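PDB 3LJY: putative adhesin from Parabacteroides distasonis, which is of unproven function but, as a putative lipoprotein adhesin with an auto-transporter head domain, probably serves in cell adhesion. Local coordinates for residues Asn23-Gly29 and Leu89-Ser95; Val48-Leu52 and His76-Phe80. All coordinates share one frame; numbering follows the deposited sequence.

Contact 1 of 2, residues Asn23-Gly29 and Leu89-Ser95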
loop_
_atom_site.group_PDB
_atom_site.type_symbol
_atom_site.label_atom_id
_atom_site.label_comp_id
_atom_site.label_asym_id
_atom_site.label_seq_id
_atom_site.Cartn_x
_atom_site.Cartn_y
_atom_site.Cartn_z
ATOM N N ASN A 23 14.371 -3.196 -7.165
ATOM C CA ASN A 23 12.976 -3.142 -7.646
ATOM C C ASN A 23 11.991 -3.616 -6.587
ATOM O O ASN A 23 10.796 -3.757 -6.834
ATOM C CB ASN A 23 12.802 -3.985 -8.918
ATOM C CG ASN A 23 12.907 -5.481 -8.655
ATOM O OD1 ASN A 23 13.512 -5.934 -7.670
ATOM N ND2 ASN A 23 12.312 -6.261 -9.548
ATOM N N GLU A 24 12.507 -3.849 -5.398
ATOM C CA GLU A 24 11.705 -4.348 -4.328
ATOM C C GLU A 24 12.190 -3.735 -3.019
ATOM O O GLU A 24 13.379 -3.456 -2.828
ATOM C CB GLU A 24 11.715 -5.890 -4.360
ATOM C CG GLU A 24 11.055 -6.526 -3.166
ATOM C CD GLU A 24 10.618 -7.971 -3.370
ATOM O OE1 GLU A 24 11.000 -8.615 -4.400
ATOM O OE2 GLU A 24 9.871 -8.436 -2.451
ATOM N N ILE A 25 11.234 -3.455 -2.141
ATOM C CA ILE A 25 11.504 -2.849 -0.825
ATOM C C ILE A 25 10.862 -3.637 0.313
ATOM O O ILE A 25 9.750 -4.094 0.187
ATOM C CB ILE A 25 11.033 -1.401 -0.805
ATOM C CG1 ILE A 25 11.804 -0.616 -1.875
ATOM C CG2 ILE A 25 11.218 -0.819 0.551
ATOM C CD1 ILE A 25 11.917 0.878 -1.625
ATOM N N LYS A 26 11.598 -3.836 1.399
ATOM C CA LYS A 26 11.036 -4.410 2.639
ATOM C C LYS A 26 11.256 -3.433 3.766
ATOM O O LYS A 26 12.385 -3.077 4.042
ATOM C CB LYS A 26 11.659 -5.768 2.946
ATOM C CG LYS A 26 11.015 -6.859 2.078
ATOM C CD LYS A 26 11.851 -8.137 1.934
ATOM C CE LYS A 26 11.206 -9.098 0.910
ATOM N NZ LYS A 26 12.172 -10.114 0.360
ATOM N N VAL A 27 10.170 -2.939 4.357
ATOM C CA VAL A 27 10.257 -2.001 5.482
ATOM C C VAL A 27 9.440 -2.452 6.699
ATOM O O VAL A 27 8.273 -2.875 6.609
ATOM C CB VAL A 27 9.897 -0.548 5.085
ATOM C CG1 VAL A 27 8.471 -0.385 4.690
ATOM C CG2 VAL A 27 10.225 0.366 6.237
ATOM N N ASP A 28 10.094 -2.358 7.842
ATOM C CA ASP A 28 9.565 -2.793 9.121
ATOM C C ASP A 28 9.903 -1.696 10.128
ATOM O O ASP A 28 10.788 -0.916 9.896
ATOM C CB ASP A 28 10.308 -4.067 9.504
ATOM C CG ASP A 28 9.472 -5.037 10.268
ATOM O OD1 ASP A 28 8.413 -4.642 10.797
ATOM O OD2 ASP A 28 9.895 -6.217 10.346
ATOM N N GLY A 29 9.215 -1.611 11.239
ATOM C CA GLY A 29 9.529 -0.621 12.257
ATOM C C GLY A 29 8.860 0.700 12.014
ATOM O O GLY A 29 8.256 0.889 10.960
ATOM N N LEU A 89 9.581 -0.146 -9.231
ATOM C CA LEU A 89 9.069 -0.751 -7.997
ATOM C C LEU A 89 8.058 -1.846 -8.329
ATOM O O LEU A 89 6.868 -1.595 -8.520
ATOM C CB LEU A 89 8.434 0.296 -7.087
ATOM C CG LEU A 89 8.000 -0.159 -5.663
ATOM C CD1 LEU A 89 9.202 -0.506 -4.748
ATOM C CD2 LEU A 89 7.122 0.932 -5.060
ATOM N N ALA A 90 8.554 -3.073 -8.395
ATOM C CA ALA A 90 7.721 -4.238 -8.649
ATOM C C ALA A 90 6.986 -4.682 -7.364
ATOM O O ALA A 90 5.864 -5.218 -7.428
ATOM C CB ALA A 90 8.575 -5.390 -9.182
ATOM N N ALA A 91 7.612 -4.488 -6.199
ATOM C CA ALA A 91 7.037 -5.013 -4.950
ATOM C C ALA A 91 7.445 -4.217 -3.750
ATOM O O ALA A 91 8.593 -3.752 -3.669
ATOM C CB ALA A 91 7.456 -6.487 -4.742
ATOM N N ALA A 92 6.514 -4.055 -2.803
ATOM C CA ALA A 92 6.855 -3.541 -1.481
ATOM C C ALA A 92 6.159 -4.339 -0.403
ATOM O O ALA A 92 4.995 -4.678 -0.543
ATOM C CB ALA A 92 6.525 -2.018 -1.327
ATOM N N LYS A 93 6.888 -4.636 0.667
ATOM C CA LYS A 93 6.333 -5.294 1.837
ATOM C C LYS A 93 6.527 -4.306 3.006
ATOM O O LYS A 93 7.642 -3.817 3.260
ATOM C CB LYS A 93 6.993 -6.670 2.089
ATOM C CG LYS A 93 6.318 -7.866 1.354
ATOM C CD LYS A 93 7.072 -8.435 0.110
ATOM C CE LYS A 93 6.754 -7.713 -1.219
ATOM N NZ LYS A 93 5.303 -7.708 -1.684
ATOM N N VAL A 94 5.413 -3.968 3.661
ATOM C CA VAL A 94 5.381 -2.896 4.646
ATOM C C VAL A 94 4.775 -3.429 5.922
ATOM O O VAL A 94 3.628 -3.854 5.929
ATOM C CB VAL A 94 4.616 -1.622 4.132
ATOM C CG1 VAL A 94 4.782 -0.503 5.107
ATOM C CG2 VAL A 94 5.129 -1.188 2.743
ATOM N N SER A 95 5.571 -3.442 6.989
ATOM C CA SER A 95 5.171 -3.968 8.302
ATOM C C SER A 95 5.597 -3.040 9.444
ATOM O O SER A 95 6.188 -1.982 9.223
ATOM C CB SER A 95 5.760 -5.374 8.530
ATOM O OG SER A 95 6.585 -5.795 7.458
#
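Strands 24-27 and 91-94 run parallel, their axes 4.8 Å apart and only 2° from perfect alignment, and the ladder between them is carried by I25 and V27 on one strand and by A91 and K93 on the other, continued by S95 just past its end. Its straightest rung joins V27 N to K93 O at 2.9 Å, with 175° at the hydrogen. Where the strands begin, N23 O receives A90 N at 2.8 Å and, more weakly, A91 N.

On the inward face V27 and V94 lie side by side. V27 CG1, turned between its backbone N and carbonyl carbon (chi1 66°), is the branch that meets V94, 3.7 Å from V94 CG1. I25 CG1 touches L89 CD1 at 3.9 Å, the two chains crossing at about a right angle; F33 and Y35 of strand 32-37 pack against this face, as F100 does from strand 99-102.

The outward face carries E24, K26, A91 and K93. E24 reaches over A91 CB with an extended chain, its carboxylate heading toward K93. That lysine is modelled in two positions, so any charge pairing between them remains doubtful. The arrangement is consistent with adjacent coils of a right-handed parallel beta-helix, as in the pectate-lyase-like clan, joined by a regular backbone ladder with apolar packing inside and polar chains outside.

Contact 2 of 2, residues Val48-Leu52 and His76-Phe80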
loop_
_atom_site.group_PDB
_atom_site.type_symbol
_atom_site.label_atom_id
_atom_site.label_comp_id
_atom_site.label_asym_id
_atom_site.label_seq_id
_atom_site.Cartn_x
_atom_site.Cartn_y
_atom_site.Cartn_z
ATOM N N VAL A 48 18.109 10.274 11.238
ATOM C CA VAL A 48 17.804 9.594 12.482
ATOM C C VAL A 48 18.660 10.242 13.565
ATOM O O VAL A 48 19.512 11.076 13.260
ATOM C CB VAL A 48 18.050 8.045 12.353
ATOM C CG1 VAL A 48 19.531 7.735 12.335
ATOM C CG2 VAL A 48 17.346 7.287 13.487
ATOM N N ASP A 49 18.422 9.878 14.824
ATOM C CA ASP A 49 19.241 10.358 15.921
ATOM C C ASP A 49 20.695 10.129 15.558
ATOM O O ASP A 49 21.077 9.031 15.158
ATOM C CB ASP A 49 18.926 9.611 17.216
ATOM C CG ASP A 49 17.535 9.878 17.726
ATOM O OD1 ASP A 49 16.584 9.481 17.052
ATOM O OD2 ASP A 49 17.384 10.476 18.810
ATOM N N GLN A 50 21.488 11.182 15.729
ATOM C CA GLN A 50 22.887 11.246 15.318
ATOM C C GLN A 50 23.752 10.080 15.848
ATOM O O GLN A 50 24.556 9.514 15.113
ATOM C CB GLN A 50 23.384 12.630 15.802
ATOM C CG GLN A 50 24.834 12.941 15.710
ATOM C CD GLN A 50 25.162 14.256 16.400
ATOM O OE1 GLN A 50 24.843 14.459 17.580
ATOM N NE2 GLN A 50 25.798 15.164 15.665
ATOM N N ASN A 51 23.571 9.742 17.129
ATOM C CA ASN A 51 24.248 8.592 17.754
ATOM C C ASN A 51 23.815 7.196 17.238
ATOM O O ASN A 51 24.508 6.215 17.523
ATOM C CB ASN A 51 24.100 8.630 19.291
ATOM C CG ASN A 51 22.634 8.518 19.766
ATOM O OD1 ASN A 51 21.761 9.222 19.270
ATOM N ND2 ASN A 51 22.375 7.651 20.741
ATOM N N LEU A 52 22.700 7.091 16.499
ATOM C CA LEU A 52 22.245 5.797 16.021
ATOM C C LEU A 52 22.691 5.440 14.598
ATOM O O LEU A 52 22.486 4.302 14.180
ATOM C CB LEU A 52 20.724 5.690 16.097
ATOM C CG LEU A 52 20.073 5.851 17.458
ATOM C CD1 LEU A 52 18.598 5.718 17.229
ATOM C CD2 LEU A 52 20.623 4.840 18.496
ATOM N N HIS A 76 14.920 3.420 21.838
ATOM C CA HIS A 76 14.201 4.631 21.518
ATOM C C HIS A 76 14.916 5.439 20.427
ATOM O O HIS A 76 16.142 5.525 20.395
ATOM C CB HIS A 76 14.060 5.490 22.774
ATOM C CG HIS A 76 13.177 6.682 22.578
ATOM N ND1 HIS A 76 11.845 6.567 22.216
ATOM C CD2 HIS A 76 13.438 8.009 22.671
ATOM C CE1 HIS A 76 11.321 7.776 22.117
ATOM N NE2 HIS A 76 12.266 8.667 22.385
ATOM N N PHE A 77 14.127 6.043 19.547
ATOM C CA PHE A 77 14.629 7.071 18.645
ATOM C C PHE A 77 13.536 8.103 18.437
ATOM O O PHE A 77 12.356 7.821 18.678
ATOM C CB PHE A 77 15.171 6.488 17.323
ATOM C CG PHE A 77 14.181 5.629 16.554
ATOM C CD1 PHE A 77 13.273 6.197 15.682
ATOM C CD2 PHE A 77 14.180 4.273 16.686
ATOM C CE1 PHE A 77 12.372 5.456 15.016
ATOM C CE2 PHE A 77 13.273 3.495 15.982
ATOM C CZ PHE A 77 12.370 4.091 15.144
ATOM N N THR A 78 13.963 9.312 18.077
ATOM C CA THR A 78 13.080 10.441 17.851
ATOM C C THR A 78 12.337 10.244 16.539
ATOM O O THR A 78 11.119 10.339 16.495
ATOM C CB THR A 78 13.887 11.747 17.829
ATOM O OG1 THR A 78 14.857 11.699 18.882
ATOM C CG2 THR A 78 12.976 12.946 18.002
ATOM N N LYS A 79 13.080 9.986 15.477
ATOM C CA LYS A 79 12.487 9.813 14.163
ATOM C C LYS A 79 13.475 9.021 13.333
ATOM O O LYS A 79 14.651 8.997 13.650
ATOM C CB LYS A 79 12.174 11.165 13.522
ATOM C CG LYS A 79 10.965 11.147 12.592
ATOM C CD LYS A 79 9.677 11.496 13.298
ATOM C CE LYS A 79 8.478 11.242 12.411
ATOM N NZ LYS A 79 7.212 11.639 13.145
ATOM N N PHE A 80 12.972 8.329 12.323
ATOM C CA PHE A 80 13.773 7.547 11.378
ATOM C C PHE A 80 13.156 7.798 10.012
ATOM O O PHE A 80 12.106 7.238 9.702
ATOM C CB PHE A 80 13.693 6.058 11.734
ATOM C CG PHE A 80 14.731 5.175 11.067
ATOM C CD1 PHE A 80 15.109 5.344 9.746
ATOM C CD2 PHE A 80 15.288 4.121 11.764
ATOM C CE1 PHE A 80 16.039 4.487 9.142
ATOM C CE2 PHE A 80 16.216 3.269 11.170
ATOM C CZ PHE A 80 16.582 3.452 9.859
#
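V48 and L52 bring methyl groups against F77 and F80, making a small apolar centre between the end of strand 43-49 and the loop that leads into strand 80-86. L52 CD1 lies 3.5 Å from F77 CB, with the two side chains crossing at about a right angle. V48 and F80 instead lie side by side and point the same way, V48 CG2 coming to 4.1 Å from F80 CG. The same methyl also rests on the backbone, 3.2 Å from K79 O, and V48 CA offers its hydrogen to that oxygen in a CA-H...O contact. With CG anti to the backbone N (chi1 -165°), F80 directs its ring along V48; F69 of strand 64-69 meets that ring and also touches L52.

These residues belong to the antiparallel portion of the fold, where strand 43-49 pairs with both 12-18 and 80-86, at the end of the molecule remote from the C-terminal coils of the parallel solenoid. The turn after D49 is closed locally by a backbone bond from L52 N to D49 O.

Farther out, the D49 carboxylate crosses T78 and grips it twice. OD1 takes T78 N at 2.8 Å through its syn lone pair, with 157° at the hydrogen, while T78 OG1 donates to OD2 at 2.8 Å, also from the syn side but 23° out of the carboxylate plane. Two bonds to different oxygens should limit rotation of the group. F77 CB lies 3.3 Å from OD1, bringing the apolar centre right up to the acid. OD2 has a further donor, G10 N, through which D49 ties the 76-80 loop to the N-terminal segment, where N51 likewise bonds D9 N and K7 O.

The two contacts differ in chemistry along with their place in the fold. Contact 1 lies about 9 Å from the centre of the chain and joins adjacent parallel strands that are far apart in the chain by repeated backbone bonds; contact 2, about 25 Å out, joins a strand end to a loop, and its bonds depend on one carboxylate. Both are partly buried, and each has an apolar side, made of aliphatic groups in contact 1 and of aliphatic groups with phenylalanines in contact 2. They share neither segment: their centres are 21 Å apart and their nearest atoms about 6 Å. Strand 64-69 links their surroundings, pairing with 24-27 and packing F69 and I67 around contact 2.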